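DNA translocase coupling protein (Clostridium perfringens, PDB 6O1X) probably binds DNA and ATP and uses its FtsK/SpoIIIE-type motor domain to drive plasmid DNA transfer during conjugation. Local coordinates at residues L67-I72 with V83-M88; G115-G120 with D334-Q339; P130-A135 with V294-C299; V278-A283 with G300-S305. All coordinates share one frame; numbering follows the deposited sequence.

Contact 1 (L67-I72 with V83-M88); sequences LNISII and VIIKSM
Ser70 and Met88 face each other as an antiparallel hydrogen-bonded pair and supply two of the three backbone bonds between 67-72 and 83-88. Ser70 N gives its hydrogen to Met88 O at 2.7 Å, and Met88 N answers to Ser70 O at 3.0 Å. Two residues on, Ile72 N reaches Lys86 O at 2.8 Å. Between them Ile71 and Ser87 form the non-hydrogen-bonded pair.

Apolar packing divides between the two faces of the sheet. On the face of Ile71 and Ser87, the CG2 branches of Ile71 and Ile85 meet at 3.8 Å, their side chains meeting at a slant. Ile69 joins this side: with CG1 between its backbone N and carbonyl carbon (chi1 58°), its CD1 lies 3.9 Å from Ser87 CB. Ser87 OG also lies against that methyl, a small residue leaving room for the isoleucine. Beta-branched isoleucine suits these strand positions, offering methyl groups close to an extended backbone. Trp56 of helix 53-58 also covers Ile85. On the face of Ser70 and Met88, Ile72 CD1 lies 4.0 Å from Met88 CG, and the bent, flexible methionine carries its CE methyl on to Phe118 and its sulfur to the amide of Gln337.

Lys86 turns its long chain away, and its ammonium makes a weak, long ion pair with Asp319.

The hairpin is therefore held by main-chain bonds and aliphatic contacts, without a salt bridge between the two segments, as befits plain structural packing in a small antiparallel sheet.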
# COMPACT_ATOMS: atom_id res chain seq x y z
N LEU A 67 22.62 20.01 -8.60
CA LEU A 67 22.92 18.71 -8.02
C LEU A 67 22.22 17.53 -8.73
O LEU A 67 22.55 16.37 -8.45
CB LEU A 67 22.61 18.72 -6.50
CG LEU A 67 23.33 19.79 -5.64
CD1 LEU A 67 22.93 19.70 -4.17
CD2 LEU A 67 24.84 19.67 -5.74
N ASN A 68 21.27 17.85 -9.66
CA ASN A 68 20.41 16.93 -10.41
C ASN A 68 19.65 15.95 -9.49
O ASN A 68 19.83 14.72 -9.58
CB ASN A 68 21.13 16.20 -11.54
CG ASN A 68 20.17 15.44 -12.44
OD1 ASN A 68 18.98 15.77 -12.56
ND2 ASN A 68 20.66 14.38 -13.06
N ILE A 69 18.82 16.52 -8.58
CA ILE A 69 18.02 15.79 -7.58
C ILE A 69 16.65 16.45 -7.39
O ILE A 69 16.52 17.64 -7.62
CB ILE A 69 18.76 15.74 -6.19
CG1 ILE A 69 19.07 17.17 -5.63
CG2 ILE A 69 20.00 14.85 -6.21
CD1 ILE A 69 19.63 17.25 -4.21
N SER A 70 15.63 15.70 -6.94
CA SER A 70 14.34 16.25 -6.55
C SER A 70 14.49 16.47 -5.05
O SER A 70 14.90 15.55 -4.34
CB SER A 70 13.22 15.26 -6.81
OG SER A 70 13.14 14.90 -8.17
N ILE A 71 14.22 17.67 -4.56
CA ILE A 71 14.36 17.85 -3.13
C ILE A 71 12.99 17.65 -2.51
O ILE A 71 12.01 18.20 -3.00
CB ILE A 71 15.10 19.16 -2.75
CG1 ILE A 71 16.53 19.16 -3.37
CG2 ILE A 71 15.13 19.38 -1.23
CD1 ILE A 71 17.37 20.50 -3.38
N ILE A 72 12.92 16.78 -1.51
CA ILE A 72 11.71 16.48 -0.76
C ILE A 72 11.65 17.48 0.38
O ILE A 72 10.60 18.07 0.63
CB ILE A 72 11.73 15.00 -0.27
CG1 ILE A 72 11.81 14.00 -1.47
CG2 ILE A 72 10.53 14.69 0.66
CD1 ILE A 72 12.16 12.56 -1.11
N VAL A 83 22.98 20.92 7.78
CA VAL A 83 21.70 20.81 7.08
C VAL A 83 21.57 19.40 6.50
O VAL A 83 22.56 18.79 6.10
CB VAL A 83 21.41 21.92 6.03
CG1 VAL A 83 21.40 23.30 6.67
CG2 VAL A 83 22.37 21.88 4.86
N ILE A 84 20.35 18.88 6.48
CA ILE A 84 20.01 17.57 5.94
C ILE A 84 19.00 17.75 4.81
O ILE A 84 17.96 18.39 5.01
CB ILE A 84 19.52 16.59 7.03
CG1 ILE A 84 20.63 16.30 8.05
CG2 ILE A 84 19.01 15.28 6.40
CD1 ILE A 84 20.17 16.15 9.49
N ILE A 85 19.33 17.20 3.63
CA ILE A 85 18.48 17.23 2.46
C ILE A 85 17.92 15.83 2.21
O ILE A 85 18.69 14.85 2.15
CB ILE A 85 19.22 17.78 1.21
CG1 ILE A 85 19.69 19.23 1.41
CG2 ILE A 85 18.35 17.65 -0.06
CD1 ILE A 85 20.66 19.79 0.32
N LYS A 86 16.59 15.72 2.10
CA LYS A 86 15.95 14.45 1.73
C LYS A 86 15.66 14.61 0.27
O LYS A 86 15.06 15.61 -0.15
CB LYS A 86 14.71 14.12 2.57
CG LYS A 86 15.04 13.81 4.05
CD LYS A 86 15.81 12.50 4.29
CE LYS A 86 14.92 11.27 4.37
NZ LYS A 86 15.69 10.04 4.71
N SER A 87 16.20 13.72 -0.54
CA SER A 87 16.09 13.88 -1.97
C SER A 87 16.04 12.57 -2.69
O SER A 87 16.43 11.55 -2.14
CB SER A 87 17.32 14.65 -2.47
OG SER A 87 18.51 13.92 -2.25
N MET A 88 15.68 12.63 -3.97
CA MET A 88 15.68 11.51 -4.89
C MET A 88 16.45 12.00 -6.07
O MET A 88 16.33 13.17 -6.40
CB MET A 88 14.25 11.22 -5.34
CG MET A 88 13.42 10.56 -4.28
SD MET A 88 11.72 10.34 -4.80
CE MET A 88 11.95 9.61 -6.44

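Contact 2 (G115-G120 with D334-Q339); sequences GQTFSG and DTVQFQ. With BGC (beta-D-glucopyranose), chain C.
Thr117 OG1 donates its hydrogen to Gln337 O at 2.7 Å, approaching almost in line with the C=O bond (169°). Its first torsion (chi1 -174°) sets OG1 opposite the backbone N, which aims the hydroxyl at the neighbouring strand. Two backbone bonds precede it: Gln116 N to Gln339 O at 3.0 Å, and Gln339 N to Gln116 O at 2.9 Å, the mark of an antiparallel hydrogen-bonded pair. At the far end Asp334 OD2 accepts a hydrogen bond from O1 of the bound glucose at 2.7 Å.

Threonine suits its place because its two branches do different work. While OG1 is bonded to the strand, Thr117 CG2 approaches BGC O2, of the glucose, at 3.4 Å. Val336 sends CG1 against Thr117 OG1 and CG2 toward the sugar. Asn121 and Lys123 bind the glucose through their backbones.

Farther out, Phe118 CE2 and Phe118 CZ each lie 4.0 Å from Gln337 CB, with ring and amide planes 81° apart. The glutamine's amide is held by Thr40 and Arg326. Phe338 fills the space beside Gly115, its CD2 4.0 Å from Gly115 CA; a residue lacking a side chain lets the ring and Gln339 O lie so close to the backbone. Gln339, anchored by Arg326 and Lys324, touches the bound ATP analogue.

This is antiparallel pairing between distant parts of the chain, in the mixed central sheet of an FtsK/SpoIIIE-type P-loop ATPase, with the sugar site at one end and the nucleotide pocket at the other.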
# COMPACT_ATOMS: atom_id res chain seq x y z
N GLY A 115 0.40 -0.16 -9.48
CA GLY A 115 1.03 1.07 -9.92
C GLY A 115 2.41 0.93 -10.52
O GLY A 115 2.87 -0.17 -10.82
N GLN A 116 3.10 2.06 -10.64
CA GLN A 116 4.39 2.12 -11.30
C GLN A 116 5.53 2.48 -10.39
O GLN A 116 5.45 3.49 -9.70
CB GLN A 116 4.32 3.15 -12.42
CG GLN A 116 5.05 2.75 -13.68
CD GLN A 116 4.76 3.75 -14.77
OE1 GLN A 116 5.49 4.73 -14.94
NE2 GLN A 116 3.67 3.52 -15.51
N THR A 117 6.60 1.72 -10.45
CA THR A 117 7.82 2.07 -9.73
C THR A 117 8.84 2.62 -10.75
O THR A 117 8.46 2.96 -11.87
CB THR A 117 8.32 0.94 -8.79
OG1 THR A 117 9.43 1.45 -8.03
CG2 THR A 117 8.71 -0.33 -9.53
N PHE A 118 10.12 2.75 -10.35
CA PHE A 118 11.21 3.31 -11.14
C PHE A 118 11.42 2.62 -12.48
O PHE A 118 11.61 3.30 -13.49
CB PHE A 118 12.49 3.35 -10.30
CG PHE A 118 12.29 4.18 -9.05
CD1 PHE A 118 12.18 5.57 -9.14
CD2 PHE A 118 12.13 3.58 -7.81
CE1 PHE A 118 11.95 6.33 -7.99
CE2 PHE A 118 11.92 4.35 -6.66
CZ PHE A 118 11.84 5.72 -6.77
N SER A 119 11.31 1.28 -12.50
CA SER A 119 11.43 0.48 -13.71
C SER A 119 10.37 -0.62 -13.68
O SER A 119 10.59 -1.69 -13.11
CB SER A 119 12.83 -0.10 -13.83
OG SER A 119 12.95 -0.93 -14.98
N GLY A 120 9.22 -0.34 -14.27
CA GLY A 120 8.13 -1.30 -14.34
C GLY A 120 7.05 -1.10 -13.31
O GLY A 120 7.06 -0.16 -12.50
N ASP A 334 11.54 -6.11 0.65
CA ASP A 334 11.34 -4.92 -0.17
C ASP A 334 10.47 -3.83 0.43
O ASP A 334 9.36 -4.13 0.86
CB ASP A 334 10.70 -5.31 -1.51
CG ASP A 334 11.62 -5.86 -2.59
OD1 ASP A 334 12.85 -5.97 -2.33
OD2 ASP A 334 11.13 -6.16 -3.69
N THR A 335 10.94 -2.58 0.40
CA THR A 335 10.19 -1.35 0.72
C THR A 335 10.51 -0.45 -0.48
O THR A 335 11.62 0.08 -0.57
CB THR A 335 10.53 -0.76 2.08
OG1 THR A 335 10.36 -1.76 3.07
CG2 THR A 335 9.65 0.45 2.41
N VAL A 336 9.58 -0.42 -1.45
CA VAL A 336 9.73 0.23 -2.75
C VAL A 336 8.78 1.42 -2.94
O VAL A 336 7.60 1.32 -2.60
CB VAL A 336 9.59 -0.85 -3.89
CG1 VAL A 336 9.87 -0.26 -5.26
CG2 VAL A 336 10.53 -2.03 -3.65
N GLN A 337 9.27 2.53 -3.50
CA GLN A 337 8.41 3.68 -3.77
C GLN A 337 7.69 3.44 -5.11
O GLN A 337 8.31 2.96 -6.07
CB GLN A 337 9.23 4.98 -3.80
CG GLN A 337 8.39 6.24 -3.75
CD GLN A 337 9.18 7.54 -3.79
OE1 GLN A 337 8.65 8.58 -4.20
NE2 GLN A 337 10.45 7.54 -3.36
N PHE A 338 6.36 3.75 -5.17
CA PHE A 338 5.56 3.60 -6.39
C PHE A 338 4.42 4.60 -6.46
O PHE A 338 3.94 5.08 -5.43
CB PHE A 338 5.04 2.16 -6.58
CG PHE A 338 3.83 1.79 -5.76
CD1 PHE A 338 3.97 1.40 -4.42
CD2 PHE A 338 2.56 1.79 -6.32
CE1 PHE A 338 2.85 1.06 -3.66
CE2 PHE A 338 1.44 1.45 -5.55
CZ PHE A 338 1.60 1.09 -4.23
N GLN A 339 4.00 4.92 -7.68
CA GLN A 339 2.88 5.80 -7.92
C GLN A 339 1.66 4.93 -8.25
O GLN A 339 1.59 4.33 -9.32
CB GLN A 339 3.18 6.83 -9.02
CG GLN A 339 2.01 7.82 -9.31
CD GLN A 339 1.63 8.71 -8.14
OE1 GLN A 339 2.42 8.95 -7.21
NE2 GLN A 339 0.41 9.22 -8.17
C2 BGC C . 9.40 -4.68 -8.07
C3 BGC C . 8.08 -4.92 -8.79
C4 BGC C . 7.67 -6.38 -8.68
C5 BGC C . 7.61 -6.80 -7.21
C6 BGC C . 7.35 -8.28 -7.03
C1 BGC C . 9.31 -5.16 -6.63
O1 BGC C . 10.57 -5.10 -6.09
O2 BGC C . 9.72 -3.30 -8.12
O3 BGC C . 8.21 -4.52 -10.15
O4 BGC C . 6.39 -6.59 -9.26
O5 BGC C . 8.87 -6.52 -6.57
O6 BGC C . 7.16 -8.61 -5.67

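Contact 3 (P130-A135 with V294-C299); sequences PHILSA and VPVRIC
Leu133 lays its CB against Val294 CG2 at 3.5 Å, covering the loop residue that leads into the neighbouring parallel strand in the core of a P-loop NTPase sheet. Strands 131-135 and 296-299 run 15° apart in direction. Three good backbone bonds and a weak one, Val296 N to His131 O, hold them in register; the shortest, Ala135 N to Ile298 O at 2.7 Å, is nearly straight.

On the face of Ile132, Ser134, Val296 and Ile298, aliphatic groups interlock. Ile132 and Val296 lie side by side and point the same way, while Ile132 CG2 touches both Val296 CG1 and Ile298 CD1, each at 3.9 Å. Beta-branched residues fit here because they fill the space beside an extended backbone; from the next strand, Phe327 packs on Ile298 and Phe329 on Val296. Ser134, small and polar, hydrogen-bonds to the backbone carbonyl of Lys142, linking this strand to the predicted Walker A loop that follows it.

On the other face Ala135 and Cys299 are compact enough to admit helix 305-312. Arg297 folds its guanidinium back over its own segment, with further hydrogen bonding to Val311 of that helix. Pro295, which has no amide hydrogen to offer, precedes the regular strand. Arg297 NE meets Val294 O at 3.1 Å, with that oxygen lying close to the guanidinium plane.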
# COMPACT_ATOMS: atom_id res chain seq x y z
N PRO A 130 -1.09 -13.85 -0.47
CA PRO A 130 -2.58 -13.88 -0.48
C PRO A 130 -3.36 -12.70 0.11
O PRO A 130 -4.55 -12.58 -0.19
CB PRO A 130 -2.93 -15.18 0.25
CG PRO A 130 -1.72 -15.52 1.09
CD PRO A 130 -0.53 -14.98 0.32
N HIS A 131 -2.73 -11.84 0.93
CA HIS A 131 -3.44 -10.73 1.60
C HIS A 131 -2.67 -9.46 1.48
O HIS A 131 -1.44 -9.47 1.44
CB HIS A 131 -3.75 -11.05 3.09
CG HIS A 131 -4.27 -12.44 3.32
ND1 HIS A 131 -5.48 -12.85 2.78
CD2 HIS A 131 -3.69 -13.48 3.95
CE1 HIS A 131 -5.60 -14.13 3.11
NE2 HIS A 131 -4.56 -14.54 3.84
N ILE A 132 -3.41 -8.35 1.42
CA ILE A 132 -2.88 -7.01 1.23
C ILE A 132 -3.45 -6.13 2.30
O ILE A 132 -4.66 -6.20 2.60
CB ILE A 132 -3.29 -6.46 -0.19
CG1 ILE A 132 -2.76 -7.37 -1.34
CG2 ILE A 132 -2.82 -5.00 -0.37
CD1 ILE A 132 -3.46 -7.19 -2.67
N LEU A 133 -2.57 -5.27 2.85
CA LEU A 133 -2.88 -4.27 3.86
C LEU A 133 -2.52 -2.94 3.23
O LEU A 133 -1.41 -2.77 2.70
CB LEU A 133 -2.02 -4.54 5.11
CG LEU A 133 -2.33 -3.85 6.46
CD1 LEU A 133 -1.48 -2.61 6.66
CD2 LEU A 133 -3.83 -3.62 6.71
N SER A 134 -3.49 -2.02 3.19
CA SER A 134 -3.31 -0.70 2.63
C SER A 134 -3.49 0.35 3.74
O SER A 134 -4.58 0.51 4.30
CB SER A 134 -4.25 -0.47 1.44
OG SER A 134 -3.86 0.68 0.71
N ALA A 135 -2.42 1.04 4.09
CA ALA A 135 -2.44 2.05 5.14
C ALA A 135 -2.25 3.42 4.60
O ALA A 135 -1.37 3.66 3.77
CB ALA A 135 -1.39 1.75 6.19
N VAL A 294 -0.34 -11.13 6.86
CA VAL A 294 -0.66 -10.41 5.65
C VAL A 294 0.68 -9.87 5.10
O VAL A 294 1.32 -9.02 5.71
CB VAL A 294 -1.86 -9.43 5.70
CG1 VAL A 294 -2.67 -9.52 7.00
CG2 VAL A 294 -1.55 -8.02 5.26
N PRO A 295 1.20 -10.59 4.09
CA PRO A 295 2.54 -10.26 3.57
C PRO A 295 2.69 -8.92 2.88
O PRO A 295 3.75 -8.31 3.00
CB PRO A 295 2.81 -11.40 2.59
CG PRO A 295 1.44 -11.79 2.08
CD PRO A 295 0.60 -11.72 3.33
N VAL A 296 1.67 -8.46 2.13
CA VAL A 296 1.76 -7.21 1.38
C VAL A 296 1.30 -6.01 2.20
O VAL A 296 0.24 -6.03 2.84
CB VAL A 296 1.03 -7.31 0.00
CG1 VAL A 296 0.95 -5.95 -0.71
CG2 VAL A 296 1.68 -8.37 -0.90
N ARG A 297 2.14 -4.98 2.20
CA ARG A 297 1.87 -3.70 2.86
C ARG A 297 2.05 -2.58 1.86
O ARG A 297 3.09 -2.46 1.22
CB ARG A 297 2.80 -3.44 4.06
CG ARG A 297 3.11 -4.65 4.89
CD ARG A 297 2.09 -4.94 5.98
NE ARG A 297 2.39 -6.25 6.55
CZ ARG A 297 3.49 -6.54 7.23
NH1 ARG A 297 4.38 -5.59 7.52
NH2 ARG A 297 3.71 -7.78 7.64
N ILE A 298 0.99 -1.82 1.69
CA ILE A 298 0.96 -0.63 0.87
C ILE A 298 0.78 0.52 1.88
O ILE A 298 -0.11 0.46 2.74
CB ILE A 298 -0.07 -0.68 -0.27
CG1 ILE A 298 0.37 -1.76 -1.32
CG2 ILE A 298 -0.19 0.70 -0.90
CD1 ILE A 298 -0.73 -2.28 -2.19
N CYS A 299 1.72 1.51 1.86
CA CYS A 299 1.72 2.55 2.89
C CYS A 299 1.88 3.93 2.33
O CYS A 299 2.86 4.20 1.64
CB CYS A 299 2.76 2.24 3.97
SG CYS A 299 2.54 3.15 5.54

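Contact 4 (V278-A283 with G300-S305); sequences VQRPDA and GRFADS
Phe302, which follows Gly300 and its backbone bond to Ala135, packs against Pro281 and is the main bridge between two loops that follow strands 272-278 and 296-299, which flank strand 131-135. The phenyl ring points at the opposite loop, CG lying opposite its carbonyl carbon (chi1 -78°). Pro281 CG sits over one face of this ring, a CH-pi contact 3.9 Å from the centroid and displaced toward the rim. Pro281 CD reaches Phe302 CE1 at 3.5 Å. A rigid proline, with polarised C-H groups, suits the face of an aromatic ring, while Gln279 O lies at the ring's edge, in its plane.

Asp304 follows at the N-cap position of helix 305-312, without a capping bond from its side chain, which turns to Arg280. Asp304 OD1 meets Arg280 NH1 at 3.2 Å in a salt bridge whose hydrogen bond is weak (120°). OD1 lies near the guanidinium plane, and Phe302 CE1 lies over one face of that group. Arginine's bent chain spans the gap, and its NH2 is bridged to Glu137, a predicted ATP-binding residue.

Loops at the C-terminal ends of parallel strands, beside the P-loop and nucleotide, are characteristic of the active-site edge of P-loop NTPases.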
# COMPACT_ATOMS: atom_id res chain seq x y z
N VAL A 278 -6.60 0.53 6.33
CA VAL A 278 -6.35 1.11 7.67
C VAL A 278 -6.05 2.60 7.50
O VAL A 278 -5.20 2.97 6.68
CB VAL A 278 -5.24 0.46 8.56
CG1 VAL A 278 -5.41 0.87 10.03
CG2 VAL A 278 -5.22 -1.04 8.45
N GLN A 279 -6.68 3.45 8.31
CA GLN A 279 -6.44 4.89 8.28
C GLN A 279 -5.42 5.31 9.33
O GLN A 279 -4.50 6.07 9.04
CB GLN A 279 -7.75 5.63 8.49
CG GLN A 279 -7.76 7.05 7.94
CD GLN A 279 -9.17 7.47 7.63
OE1 GLN A 279 -9.61 7.49 6.45
NE2 GLN A 279 -9.91 7.81 8.67
N ARG A 280 -5.58 4.75 10.55
CA ARG A 280 -4.79 5.04 11.72
C ARG A 280 -4.06 3.82 12.26
O ARG A 280 -4.63 3.00 13.01
CB ARG A 280 -5.69 5.64 12.82
CG ARG A 280 -4.93 6.30 13.97
CD ARG A 280 -4.29 7.58 13.51
NE ARG A 280 -2.85 7.43 13.25
CZ ARG A 280 -2.14 8.30 12.54
NH1 ARG A 280 -0.84 8.11 12.37
NH2 ARG A 280 -2.71 9.36 12.00
N PRO A 281 -2.76 3.70 11.92
CA PRO A 281 -1.94 2.60 12.44
C PRO A 281 -1.87 2.58 13.97
O PRO A 281 -1.43 3.54 14.60
CB PRO A 281 -0.56 2.88 11.84
CG PRO A 281 -0.82 3.73 10.63
CD PRO A 281 -1.95 4.60 11.06
N ASP A 282 -2.35 1.50 14.55
CA ASP A 282 -2.42 1.27 15.98
C ASP A 282 -2.11 -0.22 16.20
O ASP A 282 -2.69 -1.05 15.52
CB ASP A 282 -3.83 1.63 16.47
CG ASP A 282 -4.09 1.50 17.95
OD1 ASP A 282 -3.37 0.74 18.63
OD2 ASP A 282 -5.04 2.15 18.44
N ALA A 283 -1.25 -0.56 17.18
CA ALA A 283 -0.91 -1.97 17.44
C ALA A 283 -2.10 -2.77 17.96
O ALA A 283 -2.06 -3.99 17.92
CB ALA A 283 0.28 -2.06 18.38
N GLY A 300 0.92 4.79 2.65
CA GLY A 300 0.95 6.21 2.31
C GLY A 300 1.88 6.97 3.25
O GLY A 300 2.48 6.38 4.16
N ARG A 301 2.01 8.29 3.03
CA ARG A 301 2.89 9.09 3.87
C ARG A 301 2.30 9.32 5.25
O ARG A 301 1.16 9.78 5.37
CB ARG A 301 3.22 10.44 3.19
CG ARG A 301 4.23 11.31 3.95
CD ARG A 301 4.39 12.68 3.33
NE ARG A 301 3.17 13.48 3.49
CZ ARG A 301 2.95 14.34 4.47
NH1 ARG A 301 3.88 14.57 5.39
NH2 ARG A 301 1.80 15.00 4.53
N PHE A 302 3.09 8.99 6.29
CA PHE A 302 2.74 9.24 7.69
C PHE A 302 3.76 10.21 8.28
O PHE A 302 4.94 10.13 7.96
CB PHE A 302 2.65 7.94 8.50
CG PHE A 302 1.36 7.19 8.26
CD1 PHE A 302 0.18 7.59 8.89
CD2 PHE A 302 1.32 6.11 7.39
CE1 PHE A 302 -1.01 6.90 8.65
CE2 PHE A 302 0.13 5.42 7.16
CZ PHE A 302 -1.03 5.83 7.79
N ALA A 303 3.31 11.15 9.12
CA ALA A 303 4.22 12.10 9.75
C ALA A 303 4.94 11.48 10.95
O ALA A 303 6.04 11.90 11.29
CB ALA A 303 3.47 13.36 10.17
N ASP A 304 4.31 10.49 11.61
CA ASP A 304 4.92 9.83 12.77
C ASP A 304 5.55 8.50 12.41
O ASP A 304 4.86 7.60 11.94
CB ASP A 304 3.95 9.69 13.98
CG ASP A 304 2.45 9.74 13.71
OD1 ASP A 304 2.03 9.40 12.57
OD2 ASP A 304 1.69 10.09 14.64
N SER A 305 6.87 8.38 12.63
CA SER A 305 7.64 7.16 12.37
C SER A 305 7.10 5.92 13.15
O SER A 305 7.37 4.79 12.76
CB SER A 305 9.13 7.40 12.63
OG SER A 305 9.37 7.85 13.95

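In the fold
Contact 1 stands apart in the small antiparallel sheet, whereas contacts 2 and 3 lie in the large mixed sheet and contact 4 joins loops at the C-terminal ends of its strands. Contacts 2 and 3 are buried; contacts 1 and 4 are partly so. Met88 connects contact 1 to contact 2 by packing on Phe118, and Phe338 of contact 2 packs on Ile298 of contact 3. Contacts 3 and 4 are continuous: strand 296-299 runs straight into 300-305, and Ser134 and Ala135 bond to Val278 and Gly300. The chemistry follows position: backbone bonds and aliphatic packing in contacts 1 and 3, sugar and nucleotide contacts in contact 2, a salt bridge and a proline-on-ring CH-pi contact in contact 4.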